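Local coordinates for organic hydroperoxide resistance protein (Legionella pneumophila, PDB 6MJN), which probably reduces organic hydroperoxides with a pair of redox-active cysteines, helping the bacterium resist peroxide stress, at residues L34-A39 / G49-E54; L56-Y61 / M85-S90; E66-H71 / A122-V127. All coordinates share one frame; numbering follows the deposited sequence.

Contact 1: L34-A39 / G49-E54; sequences LKLDLA and GATNPE
The N-terminal cap of the long helix 53-76 and the extended segment leading into it lie against the end of strand 35-37, where Leu38 and Ala39 meet Ala50 and Thr51. The one direct hydrogen bond joins Ala39 N to Thr51 O at 3.0 Å. The same oxygen receives a C-H contact from Leu38 CA, 3.3 Å from Thr51 O. Ala50 sets its methyl over the Leu38 backbone, with Ala50 CB 3.5 Å from Asp37 O and 3.9 Å from Ala39 CB. With OG1 of Thr51 anti to its backbone N (chi1 -165°), CG2 takes the crowded position between N and the carbonyl carbon, where it lies 4.1 Å from Leu38 CD2, the two side chains crossing obliquely. Two waters complete the polar bridging. One donates to Asp37 O and accepts from Thr51 N; the other donates to Ala39 O and Ala50 O while accepting a hydrogen bond from Asn52 ND2, which also bonds Tyr13 OH of the second subunit. Asn52 is the helix N-cap, its OD1 accepting from Gln55 N, and Gln55 OE1 also holds Thr51 OG1. At 4.2 Å, Leu36 CD1 and Thr51 CG2 extend the apolar side. Strand 35-37 pairs in turn with strand 26-29, whose Val27 touches Leu36 and Leu38, while the second subunit packs its Ala63 on Leu38, its Leu34 on Thr51 and its Gly60 on Pro53.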
loop_
_atom_site.group_PDB
_atom_site.type_symbol
_atom_site.label_atom_id
_atom_site.label_comp_id
_atom_site.label_asym_id
_atom_site.label_seq_id
_atom_site.Cartn_x
_atom_site.Cartn_y
_atom_site.Cartn_z
ATOM N N LEU B 34 5.960 -12.768 -2.612
ATOM C CA LEU B 34 6.642 -11.495 -2.439
ATOM C C LEU B 34 7.641 -11.653 -1.312
ATOM O O LEU B 34 7.247 -11.971 -0.188
ATOM C CB LEU B 34 5.648 -10.384 -2.102
ATOM C CG LEU B 34 6.113 -8.935 -2.195
ATOM C CD1 LEU B 34 6.490 -8.583 -3.635
ATOM C CD2 LEU B 34 5.005 -8.025 -1.672
ATOM N N LYS B 35 8.926 -11.437 -1.608
ATOM C CA LYS B 35 10.011 -11.569 -0.629
ATOM C C LYS B 35 10.947 -10.389 -0.853
ATOM O O LYS B 35 11.582 -10.313 -1.910
ATOM C CB LYS B 35 10.778 -12.892 -0.796
ATOM C CG LYS B 35 9.995 -14.180 -0.483
ATOM C CD LYS B 35 10.885 -15.441 -0.610
ATOM C CE LYS B 35 10.055 -16.697 -0.407
ATOM N NZ LYS B 35 10.854 -17.959 -0.538
ATOM N N LEU B 36 11.056 -9.487 0.125
ATOM C CA LEU B 36 11.663 -8.180 -0.122
ATOM C C LEU B 36 12.570 -7.740 1.018
ATOM O O LEU B 36 12.153 -7.736 2.177
ATOM C CB LEU B 36 10.590 -7.108 -0.322
ATOM C CG LEU B 36 9.657 -7.212 -1.515
ATOM C CD1 LEU B 36 8.614 -6.132 -1.351
ATOM C CD2 LEU B 36 10.438 -7.039 -2.800
ATOM N N ASP B 37 13.798 -7.349 0.679
ATOM C CA ASP B 37 14.643 -6.605 1.604
ATOM C C ASP B 37 14.195 -5.152 1.638
ATOM O O ASP B 37 13.685 -4.625 0.649
ATOM C CB ASP B 37 16.108 -6.670 1.182
ATOM C CG ASP B 37 16.745 -8.025 1.441
ATOM O OD1 ASP B 37 16.230 -8.795 2.277
ATOM O OD2 ASP B 37 17.788 -8.313 0.817
ATOM N N LEU B 38 14.413 -4.503 2.779
ATOM C CA LEU B 38 13.993 -3.135 3.020
ATOM C C LEU B 38 15.197 -2.288 3.404
ATOM O O LEU B 38 16.169 -2.787 3.973
ATOM C CB LEU B 38 12.959 -3.068 4.149
ATOM C CG LEU B 38 11.730 -3.944 3.950
ATOM C CD1 LEU B 38 10.927 -4.090 5.234
ATOM C CD2 LEU B 38 10.902 -3.291 2.858
ATOM N N ALA B 39 15.123 -0.993 3.116
ATOM C CA ALA B 39 16.132 -0.072 3.620
ATOM C C ALA B 39 15.533 1.319 3.706
ATOM O O ALA B 39 14.687 1.698 2.896
ATOM C CB ALA B 39 17.388 -0.053 2.740
ATOM N N GLY B 49 19.338 1.336 -1.351
ATOM C CA GLY B 49 19.756 0.065 -1.904
ATOM C C GLY B 49 18.733 -1.047 -1.792
ATOM O O GLY B 49 19.030 -2.180 -2.200
ATOM N N ALA B 50 17.558 -0.763 -1.231
ATOM C CA ALA B 50 16.413 -1.674 -1.210
ATOM C C ALA B 50 15.136 -0.841 -1.125
ATOM O O ALA B 50 15.180 0.377 -0.928
ATOM C CB ALA B 50 16.500 -2.663 -0.045
ATOM N N THR B 51 13.982 -1.507 -1.260
ATOM C CA THR B 51 12.715 -0.782 -1.304
ATOM C C THR B 51 12.254 -0.410 0.108
ATOM O O THR B 51 12.942 -0.656 1.103
ATOM C CB THR B 51 11.654 -1.594 -2.048
ATOM O OG1 THR B 51 10.540 -0.742 -2.380
ATOM C CG2 THR B 51 11.152 -2.734 -1.201
ATOM N N ASN B 52 11.074 0.202 0.195
ATOM C CA ASN B 52 10.547 0.747 1.443
ATOM C C ASN B 52 9.021 0.813 1.334
ATOM O O ASN B 52 8.458 0.662 0.236
ATOM C CB ASN B 52 11.143 2.139 1.733
ATOM C CG ASN B 52 10.928 3.104 0.589
ATOM O OD1 ASN B 52 9.796 3.449 0.290
ATOM N ND2 ASN B 52 12.018 3.562 -0.042
ATOM N N PRO B 53 8.316 1.051 2.451
ATOM C CA PRO B 53 6.844 1.099 2.385
ATOM C C PRO B 53 6.269 2.148 1.434
ATOM O O PRO B 53 5.174 1.918 0.918
ATOM C CB PRO B 53 6.438 1.390 3.839
ATOM C CG PRO B 53 7.556 0.776 4.645
ATOM C CD PRO B 53 8.795 1.095 3.850
ATOM N N GLU B 54 6.913 3.310 1.242
ATOM C CA GLU B 54 6.356 4.292 0.304
ATOM C C GLU B 54 6.375 3.761 -1.115
ATOM O O GLU B 54 5.429 3.999 -1.886
ATOM C CB GLU B 54 7.119 5.622 0.369
ATOM C CG GLU B 54 6.834 6.414 1.647
ATOM C CD GLU B 54 7.344 5.718 2.892
ATOM O OE1 GLU B 54 8.486 5.187 2.880
ATOM O OE2 GLU B 54 6.584 5.683 3.880
HETATM O O HOH W 1 14.142 -4.472 -1.870
HETATM O O HOH W 2 14.695 2.701 0.399
#

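Contact 2: L56-Y61 / M85-S90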
loop_
_atom_site.group_PDB
_atom_site.type_symbol
_atom_site.label_atom_id
_atom_site.label_comp_id
_atom_site.label_asym_id
_atom_site.label_seq_id
_atom_site.Cartn_x
_atom_site.Cartn_y
_atom_site.Cartn_z
ATOM N N LEU B 56 6.316 0.556 -1.956
ATOM C CA LEU B 56 5.309 -0.497 -2.030
ATOM C C LEU B 56 3.917 0.082 -2.205
ATOM O O LEU B 56 3.113 -0.461 -2.971
ATOM C CB LEU B 56 5.379 -1.367 -0.782
ATOM C CG LEU B 56 6.689 -2.141 -0.732
ATOM C CD1 LEU B 56 6.860 -2.773 0.636
ATOM C CD2 LEU B 56 6.676 -3.188 -1.840
ATOM N N PHE B 57 3.622 1.210 -1.527
ATOM C CA PHE B 57 2.312 1.835 -1.660
ATOM C C PHE B 57 2.159 2.450 -3.048
ATOM O O PHE B 57 1.128 2.266 -3.706
ATOM C CB PHE B 57 2.127 2.905 -0.576
ATOM C CG PHE B 57 0.736 3.468 -0.534
ATOM C CD1 PHE B 57 -0.250 2.810 0.190
ATOM C CD2 PHE B 57 0.411 4.602 -1.254
ATOM C CE1 PHE B 57 -1.550 3.300 0.232
ATOM C CE2 PHE B 57 -0.881 5.097 -1.236
ATOM C CZ PHE B 57 -1.867 4.437 -0.487
ATOM N N ALA B 58 3.205 3.113 -3.533
ATOM C CA ALA B 58 3.148 3.687 -4.872
ATOM C C ALA B 58 2.959 2.598 -5.921
ATOM O O ALA B 58 2.173 2.754 -6.864
ATOM C CB ALA B 58 4.413 4.484 -5.156
ATOM N N ALA B 59 3.674 1.494 -5.779
ATOM C CA ALA B 59 3.572 0.431 -6.775
ATOM C C ALA B 59 2.189 -0.204 -6.756
ATOM O O ALA B 59 1.565 -0.391 -7.814
ATOM C CB ALA B 59 4.648 -0.618 -6.526
ATOM N N GLY B 60 1.710 -0.582 -5.565
ATOM C CA GLY B 60 0.358 -1.132 -5.451
ATOM C C GLY B 60 -0.716 -0.188 -5.977
ATOM O O GLY B 60 -1.653 -0.618 -6.654
ATOM N N TYR B 61 -0.599 1.106 -5.666
ATOM C CA TYR B 61 -1.607 2.074 -6.109
ATOM C C TYR B 61 -1.606 2.220 -7.633
ATOM O O TYR B 61 -2.668 2.196 -8.267
ATOM C CB TYR B 61 -1.362 3.432 -5.440
ATOM C CG TYR B 61 -2.565 4.341 -5.343
ATOM C CD1 TYR B 61 -3.762 4.022 -5.966
ATOM C CD2 TYR B 61 -2.499 5.534 -4.622
ATOM C CE1 TYR B 61 -4.864 4.851 -5.858
ATOM C CE2 TYR B 61 -3.587 6.368 -4.517
ATOM C CZ TYR B 61 -4.763 6.021 -5.137
ATOM O OH TYR B 61 -5.843 6.851 -5.042
ATOM N N MET B 85 0.135 3.692 -15.923
ATOM C CA MET B 85 -0.206 4.418 -14.718
ATOM C C MET B 85 1.064 4.765 -13.953
ATOM O O MET B 85 1.890 3.886 -13.687
ATOM C CB MET B 85 -1.123 3.559 -13.849
ATOM C CG MET B 85 -1.975 4.332 -12.911
ATOM S SD MET B 85 -3.103 5.432 -13.791
ATOM C CE MET B 85 -3.000 6.724 -12.548
ATOM N N THR B 86 1.201 6.039 -13.613
ATOM C CA THR B 86 2.267 6.568 -12.777
ATOM C C THR B 86 1.657 7.001 -11.447
ATOM O O THR B 86 0.622 7.677 -11.427
ATOM C CB THR B 86 2.932 7.771 -13.455
ATOM O OG1 THR B 86 3.505 7.366 -14.708
ATOM C CG2 THR B 86 4.023 8.341 -12.586
ATOM N N SER B 87 2.287 6.614 -10.344
ATOM C CA SER B 87 1.909 7.111 -9.026
ATOM C C SER B 87 3.133 7.758 -8.405
ATOM O O SER B 87 4.242 7.234 -8.510
ATOM C CB SER B 87 1.411 5.990 -8.115
ATOM O OG SER B 87 2.482 5.126 -7.808
ATOM N N GLU B 88 2.942 8.910 -7.788
ATOM C CA GLU B 88 4.020 9.559 -7.064
ATOM C C GLU B 88 3.568 9.720 -5.623
ATOM O O GLU B 88 2.527 10.333 -5.362
ATOM C CB GLU B 88 4.359 10.897 -7.690
ATOM C CG GLU B 88 5.412 11.660 -6.919
ATOM C CD GLU B 88 5.631 13.040 -7.504
ATOM O OE1 GLU B 88 5.948 13.127 -8.703
ATOM O OE2 GLU B 88 5.457 14.033 -6.771
ATOM N N VAL B 89 4.333 9.156 -4.701
ATOM C CA VAL B 89 3.950 9.098 -3.294
ATOM C C VAL B 89 5.000 9.843 -2.489
ATOM O O VAL B 89 6.205 9.597 -2.648
ATOM C CB VAL B 89 3.802 7.647 -2.813
ATOM C CG1 VAL B 89 3.713 7.579 -1.263
ATOM C CG2 VAL B 89 2.558 7.016 -3.482
ATOM N N SER B 90 4.548 10.781 -1.660
ATOM C CA SER B 90 5.448 11.567 -0.834
ATOM C C SER B 90 5.114 11.348 0.635
ATOM O O SER B 90 3.956 11.139 1.010
ATOM C CB SER B 90 5.363 13.061 -1.165
ATOM O OG SER B 90 5.907 13.303 -2.440
#
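In Ser87 the hydroxyl sits between the backbone N and the carbonyl carbon (chi1 68°), which carries OG across to the helix at Ala58. Val89 holds CG1 anti to its own N (chi1 167°), leaving CG2 beside that N and turned into the angle between Ala58 and Phe57. Ser87 OG donates to Ala58 O at 2.6 Å, a short bond in which the hydroxyl stands above the carbonyl plane, 41° out of it. Ser87 OG also lies 3.3 Å from Ala58 CB, so the serine tip rests against methyl and carbonyl together. Val89 CG2 is 3.6 Å from Ala58 CB and 3.9 Å from Phe57 CD2, meeting the phenyl ring at its edge and in its plane. Here the long helix 53-76 lies on the face of the sheet formed by strands 82-93, 99-110 and 140-146, the helix-on-sheet core of the Ohr/OsmC fold; helix and strand run roughly antiparallel, and a methyl as small as that of Ala58 lets Ala58 CA and Ser87 CA come within 5.5 Å. Buried on the side of the strand that faces the helix, Ser87 has its hydroxyl bonded to a main-chain oxygen. Strand 82-93 forms a ladder with strand 99-110 on one edge and an antiparallel ladder with a strand of the second subunit, so that the sheet continues across the dimer, while Tyr130 of that subunit meets the Phe57 ring edge-to-face.

Contact 3: E66-H71 / A122-V127; sequences ESAIRH and AKAHEV
Helices 53-76 and 114-125 come together with Ile69 CA only 5.0 Å from Ala124 CA, an approach allowed by small side chains, with no hydrogen bond between the two segments. Ala124 fills the centre: its CB lies 3.6 Å from Ile69 N and equally near Ile69 CG1. The isoleucine holds CG1 beside its own N, anti to the carbonyl carbon (chi1 -66°), which puts this branch against the Ala124 methyl that the main-chain nitrogen also touches. Ala68 approaches beside it, with Ala68 CB 3.7 Å from Ala124 O and 4.0 Å from Ala124 CB. Farther along the chain Val127 joins in: its CG1, anti to the backbone N, reaches Ala68 CB at 4.1 Å and also borders the His71 ring near CD2. This is a close alanine-based packing of one helix on another. Away from it, Arg70 grips Glu66 within helix 53-76: NE and NH2 both donate to Glu66 OE2, 2.9 Å from NH2, and that oxygen lies in the guanidinium plane. Gly22 N of the second subunit gives OE2 a further donor. Ala68 also touches Cys128, probably one of the family's redox cysteines, just after Val127. Around the contact, Phe65 of helix 53-76 packs on Ala124, Met85 of strand 82-93 touches Glu66 and Ile69, and strand 140-146 backs His125.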
loop_
_atom_site.group_PDB
_atom_site.type_symbol
_atom_site.label_atom_id
_atom_site.label_comp_id
_atom_site.label_asym_id
_atom_site.label_seq_id
_atom_site.Cartn_x
_atom_site.Cartn_y
_atom_site.Cartn_z
ATOM N N GLU B 66 -4.553 1.338 -12.479
ATOM C CA GLU B 66 -4.564 0.880 -13.867
ATOM C C GLU B 66 -5.647 -0.172 -14.082
ATOM O O GLU B 66 -6.375 -0.139 -15.084
ATOM C CB GLU B 66 -3.200 0.314 -14.258
ATOM C CG GLU B 66 -3.144 -0.046 -15.750
ATOM C CD GLU B 66 -2.012 -0.991 -16.102
ATOM O OE1 GLU B 66 -1.068 -1.122 -15.297
ATOM O OE2 GLU B 66 -2.068 -1.602 -17.191
ATOM N N SER B 67 -5.781 -1.108 -13.140
ATOM C CA SER B 67 -6.813 -2.130 -13.246
ATOM C C SER B 67 -8.209 -1.524 -13.212
ATOM O O SER B 67 -9.110 -1.987 -13.919
ATOM C CB SER B 67 -6.645 -3.151 -12.120
ATOM O OG SER B 67 -7.637 -4.149 -12.198
ATOM N N ALA B 68 -8.420 -0.497 -12.386
ATOM C CA ALA B 68 -9.747 0.111 -12.299
ATOM C C ALA B 68 -10.113 0.858 -13.580
ATOM O O ALA B 68 -11.283 0.866 -13.986
ATOM C CB ALA B 68 -9.821 1.052 -11.099
ATOM N N ILE B 69 -9.131 1.512 -14.208
ATOM C CA ILE B 69 -9.342 2.096 -15.534
ATOM C C ILE B 69 -9.768 1.019 -16.526
ATOM O O ILE B 69 -10.744 1.181 -17.270
ATOM C CB ILE B 69 -8.072 2.819 -16.019
ATOM C CG1 ILE B 69 -7.773 4.039 -15.143
ATOM C CG2 ILE B 69 -8.229 3.207 -17.499
ATOM C CD1 ILE B 69 -6.460 4.792 -15.545
ATOM N N ARG B 70 -9.017 -0.085 -16.580
ATOM C CA ARG B 70 -9.367 -1.146 -17.519
ATOM C C ARG B 70 -10.751 -1.710 -17.217
ATOM O O ARG B 70 -11.512 -2.029 -18.138
ATOM C CB ARG B 70 -8.305 -2.249 -17.499
ATOM C CG ARG B 70 -6.950 -1.787 -18.004
ATOM C CD ARG B 70 -5.957 -2.926 -18.157
ATOM N NE ARG B 70 -4.618 -2.443 -18.492
ATOM C CZ ARG B 70 -4.146 -2.323 -19.733
ATOM N NH1 ARG B 70 -4.901 -2.653 -20.777
ATOM N NH2 ARG B 70 -2.911 -1.872 -19.931
ATOM N N HIS B 71 -11.114 -1.801 -15.932
ATOM C CA HIS B 71 -12.410 -2.377 -15.572
ATOM C C HIS B 71 -13.560 -1.468 -16.000
ATOM O O HIS B 71 -14.540 -1.927 -16.602
ATOM C CB HIS B 71 -12.457 -2.644 -14.062
ATOM C CG HIS B 71 -13.819 -3.017 -13.558
ATOM N ND1 HIS B 71 -14.332 -4.291 -13.677
ATOM C CD2 HIS B 71 -14.777 -2.284 -12.941
ATOM C CE1 HIS B 71 -15.546 -4.327 -13.154
ATOM N NE2 HIS B 71 -15.842 -3.120 -12.707
ATOM N N ALA B 122 -11.809 9.635 -13.889
ATOM C CA ALA B 122 -12.627 10.030 -12.745
ATOM C C ALA B 122 -13.470 8.867 -12.237
ATOM O O ALA B 122 -13.622 8.687 -11.022
ATOM C CB ALA B 122 -13.524 11.213 -13.111
ATOM N N LYS B 123 -14.050 8.085 -13.153
ATOM C CA LYS B 123 -14.852 6.934 -12.746
ATOM C C LYS B 123 -13.989 5.859 -12.107
ATOM O O LYS B 123 -14.406 5.223 -11.130
ATOM C CB LYS B 123 -15.598 6.357 -13.949
ATOM C CG LYS B 123 -16.685 7.240 -14.511
ATOM C CD LYS B 123 -17.464 6.482 -15.581
ATOM C CE LYS B 123 -18.347 7.399 -16.418
ATOM N NZ LYS B 123 -17.529 8.255 -17.305
ATOM N N ALA B 124 -12.788 5.634 -12.653
ATOM C CA ALA B 124 -11.889 4.641 -12.079
ATOM C C ALA B 124 -11.528 4.994 -10.641
ATOM O O ALA B 124 -11.466 4.113 -9.783
ATOM C CB ALA B 124 -10.633 4.508 -12.940
ATOM N N HIS B 125 -11.299 6.283 -10.365
ATOM C CA HIS B 125 -10.968 6.751 -9.016
ATOM C C HIS B 125 -12.051 6.385 -8.000
ATOM O O HIS B 125 -11.759 6.252 -6.806
ATOM C CB HIS B 125 -10.741 8.272 -9.071
ATOM C CG HIS B 125 -10.128 8.880 -7.843
ATOM N ND1 HIS B 125 -9.073 8.313 -7.159
ATOM C CD2 HIS B 125 -10.393 10.052 -7.215
ATOM C CE1 HIS B 125 -8.727 9.098 -6.156
ATOM N NE2 HIS B 125 -9.518 10.157 -6.160
ATOM N N GLU B 126 -13.301 6.219 -8.443
ATOM C CA GLU B 126 -14.363 5.825 -7.528
ATOM C C GLU B 126 -14.426 4.324 -7.287
ATOM O O GLU B 126 -15.138 3.895 -6.373
ATOM C CB GLU B 126 -15.719 6.297 -8.066
ATOM C CG GLU B 126 -15.743 7.734 -8.555
ATOM C CD GLU B 126 -17.120 8.164 -9.032
ATOM O OE1 GLU B 126 -18.126 7.772 -8.402
ATOM O OE2 GLU B 126 -17.198 8.892 -10.044
ATOM N N VAL B 127 -13.720 3.525 -8.085
ATOM C CA VAL B 127 -13.803 2.072 -8.022
ATOM C C VAL B 127 -12.549 1.439 -7.426
ATOM O O VAL B 127 -12.635 0.366 -6.819
ATOM C CB VAL B 127 -14.086 1.514 -9.440
ATOM C CG1 VAL B 127 -13.524 0.100 -9.632
ATOM C CG2 VAL B 127 -15.562 1.542 -9.718
#

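From the N terminus, contact 1 comes first, closing the short excursion 40-48 and bringing strand 35-37 to the start of helix 53-76. It is complete before contact 2 opens. Contacts 2 and 3 then cross: helix 53-76 is used first at 56-61 and again at 66-71, its partners following in the same order at 85-90 and 122-127. Contact 2 sets the helix on the sheet, and contact 3 sets helix 114-125 against helix 53-76 nearly three turns on. Met85 SD touches Ile69 CD1 at 3.8 Å, linking the two, while Leu36 CD1 and Leu56 CD2 join contacts 1 and 2. Contacts 1 and 3 lie on opposite sides of the chain's centre, their own centres about 27 Å apart.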